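Cryptochrome DASH, chloroplastic/mitochondrial (Arabidopsis thaliana, PDB 2J4D) repairs cyclobutane pyrimidine dimers in single-stranded DNA as a photolyase with FAD and a folate antenna, and may also act as a photoreceptor. Local coordinates at residues 4-9 with 247-252. Residues are numbered along the deposited sequence; the frame is centred on the assembly and turned at random.
Sequences IHRVPA and RFVGGE
His5 O accepts a backbone hydrogen bond from Arg247 N at 2.8 Å, joining strands 4-7 and 245-248. The two strands form a small parallel sheet, separate from the five-stranded sheet of the photolyase alpha/beta domain. Arg6 lies on the same face as Arg247, and its side chain, bent at chi3 (129°), carries the guanidinium across Val249, whose CG2 sits over the centre of the flat group, 3.8 Å from Arg6 CZ. Arg247 NH2 lies at the edge of this guanidinium, near its plane, while Arg6 NH2, 4.5 Å from it, stands over a face of the Arg247 group. Val7 grips the partner strand twice: its N donates to Arg247 O at 2.9 Å, and its O receives Val249 N at 3.0 Å. On the other face its CB lies over the Phe248 ring, displaced toward the rim, in a CH-pi contact 4.3 Å from the centroid; Phe248 in turn touches Lys287, probably FAD-binding. A cis peptide then turns the chain into Pro8, which brings CD against Val249 CB. The arginine pair would be mutually repulsive, but Arg6 NH1 has a salt bridge to Glu12, and Arg247 NH1, held in plane by Phe248 O at 3.0 Å, one to Glu100, so the neighbouring positive charges are probably offset by separate carboxylates.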
ATOM      1  N   ILE A   4      13.642 -17.126  -5.835  1.00 51.89           N
ATOM      2  CA  ILE A   4      12.591 -16.176  -5.554  1.00 49.93           C
ATOM      3  C   ILE A   4      11.668 -16.845  -4.554  1.00 45.42           C
ATOM      4  O   ILE A   4      11.351 -18.026  -4.676  1.00 43.56           O
ATOM      5  CB  ILE A   4      11.819 -15.795  -6.836  1.00 52.89           C
ATOM      6  CG1 ILE A   4      11.613 -17.035  -7.710  1.00 55.33           C
ATOM      7  CG2 ILE A   4      12.575 -14.703  -7.587  1.00 55.58           C
ATOM      8  CD1 ILE A   4      11.174 -16.732  -9.134  1.00 55.04           C
ATOM      9  N   HIS A   5      11.274 -16.086  -3.542  1.00 42.21           N
ATOM     10  CA  HIS A   5      10.386 -16.587  -2.508  1.00 38.43           C
ATOM     11  C   HIS A   5       9.025 -15.956  -2.738  1.00 33.58           C
ATOM     12  O   HIS A   5       8.877 -14.741  -2.624  1.00 31.71           O
ATOM     13  CB  HIS A   5      10.930 -16.184  -1.142  1.00 43.04           C
ATOM     14  CG  HIS A   5      12.401 -16.413  -1.000  1.00 51.16           C
ATOM     15  ND1 HIS A   5      13.257 -15.470  -0.470  1.00 53.67           N
ATOM     16  CD2 HIS A   5      13.175 -17.469  -1.350  1.00 52.39           C
ATOM     17  CE1 HIS A   5      14.494 -15.934  -0.502  1.00 56.69           C
ATOM     18  NE2 HIS A   5      14.471 -17.144  -1.032  1.00 56.71           N
ATOM     19  N   ARG A   6       8.044 -16.776  -3.102  1.00 30.10           N
ATOM     20  CA  ARG A   6       6.691 -16.284  -3.325  1.00 27.64           C
ATOM     21  C   ARG A   6       6.115 -15.820  -1.994  1.00 26.39           C
ATOM     22  O   ARG A   6       6.302 -16.480  -0.975  1.00 22.47           O
ATOM     23  CB  ARG A   6       5.779 -17.394  -3.858  1.00 28.50           C
ATOM     24  CG  ARG A   6       5.781 -17.603  -5.358  1.00 36.61           C
ATOM     25  CD  ARG A   6       4.562 -18.441  -5.754  1.00 40.66           C
ATOM     26  NE  ARG A   6       3.800 -17.824  -6.840  1.00 46.54           N
ATOM     27  CZ  ARG A   6       2.477 -17.894  -6.961  1.00 47.14           C
ATOM     28  NH1 ARG A   6       1.760 -18.554  -6.060  1.00 48.88           N
ATOM     29  NH2 ARG A   6       1.865 -17.300  -7.979  1.00 48.66           N
ATOM     30  N   VAL A   7       5.422 -14.686  -1.995  1.00 24.08           N
ATOM     31  CA  VAL A   7       4.778 -14.210  -0.773  1.00 19.88           C
ATOM     32  C   VAL A   7       3.329 -13.995  -1.166  1.00 19.78           C
ATOM     33  O   VAL A   7       3.039 -13.164  -2.026  1.00 19.02           O
ATOM     34  CB  VAL A   7       5.351 -12.868  -0.272  1.00 19.31           C
ATOM     35  CG1 VAL A   7       4.703 -12.499   1.087  1.00 16.60           C
ATOM     36  CG2 VAL A   7       6.858 -12.959  -0.127  1.00 19.01           C
ATOM     37  N   PRO A   8       2.405 -14.786  -0.599  1.00 19.80           N
ATOM     38  CA  PRO A   8       2.634 -15.864   0.376  1.00 19.88           C
ATOM     39  C   PRO A   8       3.292 -17.050  -0.333  1.00 23.91           C
ATOM     40  O   PRO A   8       3.280 -17.120  -1.563  1.00 20.60           O
ATOM     41  CB  PRO A   8       1.227 -16.196   0.855  1.00 18.93           C
ATOM     42  CG  PRO A   8       0.396 -15.961  -0.385  1.00 17.70           C
ATOM     43  CD  PRO A   8       0.973 -14.668  -0.933  1.00 20.58           C
ATOM     44  N   ALA A   9       3.857 -17.980   0.430  1.00 25.51           N
ATOM     45  CA  ALA A   9       4.524 -19.135  -0.173  1.00 28.67           C
ATOM     46  C   ALA A   9       3.559 -20.279  -0.482  1.00 31.46           C
ATOM     47  O   ALA A   9       3.952 -21.307  -1.033  1.00 34.74           O
ATOM     48  CB  ALA A   9       5.650 -19.625   0.744  1.00 27.82           C
ATOM     49  N   ARG A 247       8.808 -12.413  -4.172  1.00 20.74           N
ATOM     50  CA  ARG A 247       7.925 -12.216  -5.308  1.00 22.96           C
ATOM     51  C   ARG A 247       6.510 -12.151  -4.710  1.00 20.99           C
ATOM     52  O   ARG A 247       5.906 -13.178  -4.421  1.00 19.41           O
ATOM     53  CB  ARG A 247       8.075 -13.408  -6.265  1.00 24.07           C
ATOM     54  CG  ARG A 247       7.398 -13.286  -7.622  1.00 28.81           C
ATOM     55  CD  ARG A 247       5.902 -13.396  -7.513  1.00 33.25           C
ATOM     56  NE  ARG A 247       5.297 -13.901  -8.746  1.00 33.83           N
ATOM     57  CZ  ARG A 247       4.153 -13.448  -9.252  1.00 37.97           C
ATOM     58  NH1 ARG A 247       3.488 -12.469  -8.640  1.00 28.76           N
ATOM     59  NH2 ARG A 247       3.665 -13.982 -10.367  1.00 37.29           N
ATOM     60  N   PHE A 248       6.006 -10.939  -4.488  1.00 20.14           N
ATOM     61  CA  PHE A 248       4.659 -10.757  -3.940  1.00 19.10           C
ATOM     62  C   PHE A 248       3.627 -11.103  -5.001  1.00 19.80           C
ATOM     63  O   PHE A 248       3.802 -10.768  -6.169  1.00 20.43           O
ATOM     64  CB  PHE A 248       4.463  -9.306  -3.490  1.00 21.27           C
ATOM     65  CG  PHE A 248       5.139  -8.978  -2.188  1.00 19.04           C
ATOM     66  CD1 PHE A 248       4.431  -9.025  -0.992  1.00 20.93           C
ATOM     67  CD2 PHE A 248       6.478  -8.620  -2.162  1.00 21.35           C
ATOM     68  CE1 PHE A 248       5.047  -8.713   0.220  1.00 19.86           C
ATOM     69  CE2 PHE A 248       7.109  -8.307  -0.956  1.00 23.27           C
ATOM     70  CZ  PHE A 248       6.390  -8.354   0.235  1.00 24.56           C
ATOM     71  N   VAL A 249       2.543 -11.747  -4.580  1.00 18.17           N
ATOM     72  CA  VAL A 249       1.474 -12.183  -5.477  1.00 19.13           C
ATOM     73  C   VAL A 249       0.235 -11.304  -5.295  1.00 18.96           C
ATOM     74  O   VAL A 249      -0.352 -11.282  -4.225  1.00 18.38           O
ATOM     75  CB  VAL A 249       1.117 -13.655  -5.165  1.00 19.83           C
ATOM     76  CG1 VAL A 249       0.046 -14.175  -6.126  1.00 20.17           C
ATOM     77  CG2 VAL A 249       2.382 -14.503  -5.250  1.00 18.65           C
ATOM     78  N   GLY A 250      -0.160 -10.593  -6.347  1.00 18.76           N
ATOM     79  CA  GLY A 250      -1.306  -9.707  -6.244  1.00 18.87           C
ATOM     80  C   GLY A 250      -2.644 -10.371  -5.990  1.00 19.24           C
ATOM     81  O   GLY A 250      -2.836 -11.557  -6.273  1.00 18.28           O
ATOM     82  N   GLY A 251      -3.568  -9.601  -5.423  1.00 19.26           N
ATOM     83  CA  GLY A 251      -4.909 -10.100  -5.181  1.00 17.99           C
ATOM     84  C   GLY A 251      -5.352 -10.367  -3.756  1.00 19.36           C
ATOM     85  O   GLY A 251      -4.555 -10.683  -2.876  1.00 18.56           O
ATOM     86  N   GLU A 252      -6.657 -10.235  -3.546  1.00 18.17           N
ATOM     87  CA  GLU A 252      -7.267 -10.498  -2.250  1.00 20.18           C
ATOM     88  C   GLU A 252      -7.022 -11.948  -1.813  1.00 20.42           C
ATOM     89  O   GLU A 252      -6.720 -12.205  -0.648  1.00 18.84           O
ATOM     90  CB  GLU A 252      -8.770 -10.224  -2.327  1.00 18.00           C
ATOM     91  CG  GLU A 252      -9.585 -10.764  -1.152  1.00 17.82           C
ATOM     92  CD  GLU A 252     -11.032 -10.265  -1.163  1.00 22.09           C
ATOM     93  OE1 GLU A 252     -11.597 -10.069  -2.260  1.00 20.70           O
ATOM     94  OE2 GLU A 252     -11.609 -10.078  -0.073  1.00 20.95           O
TER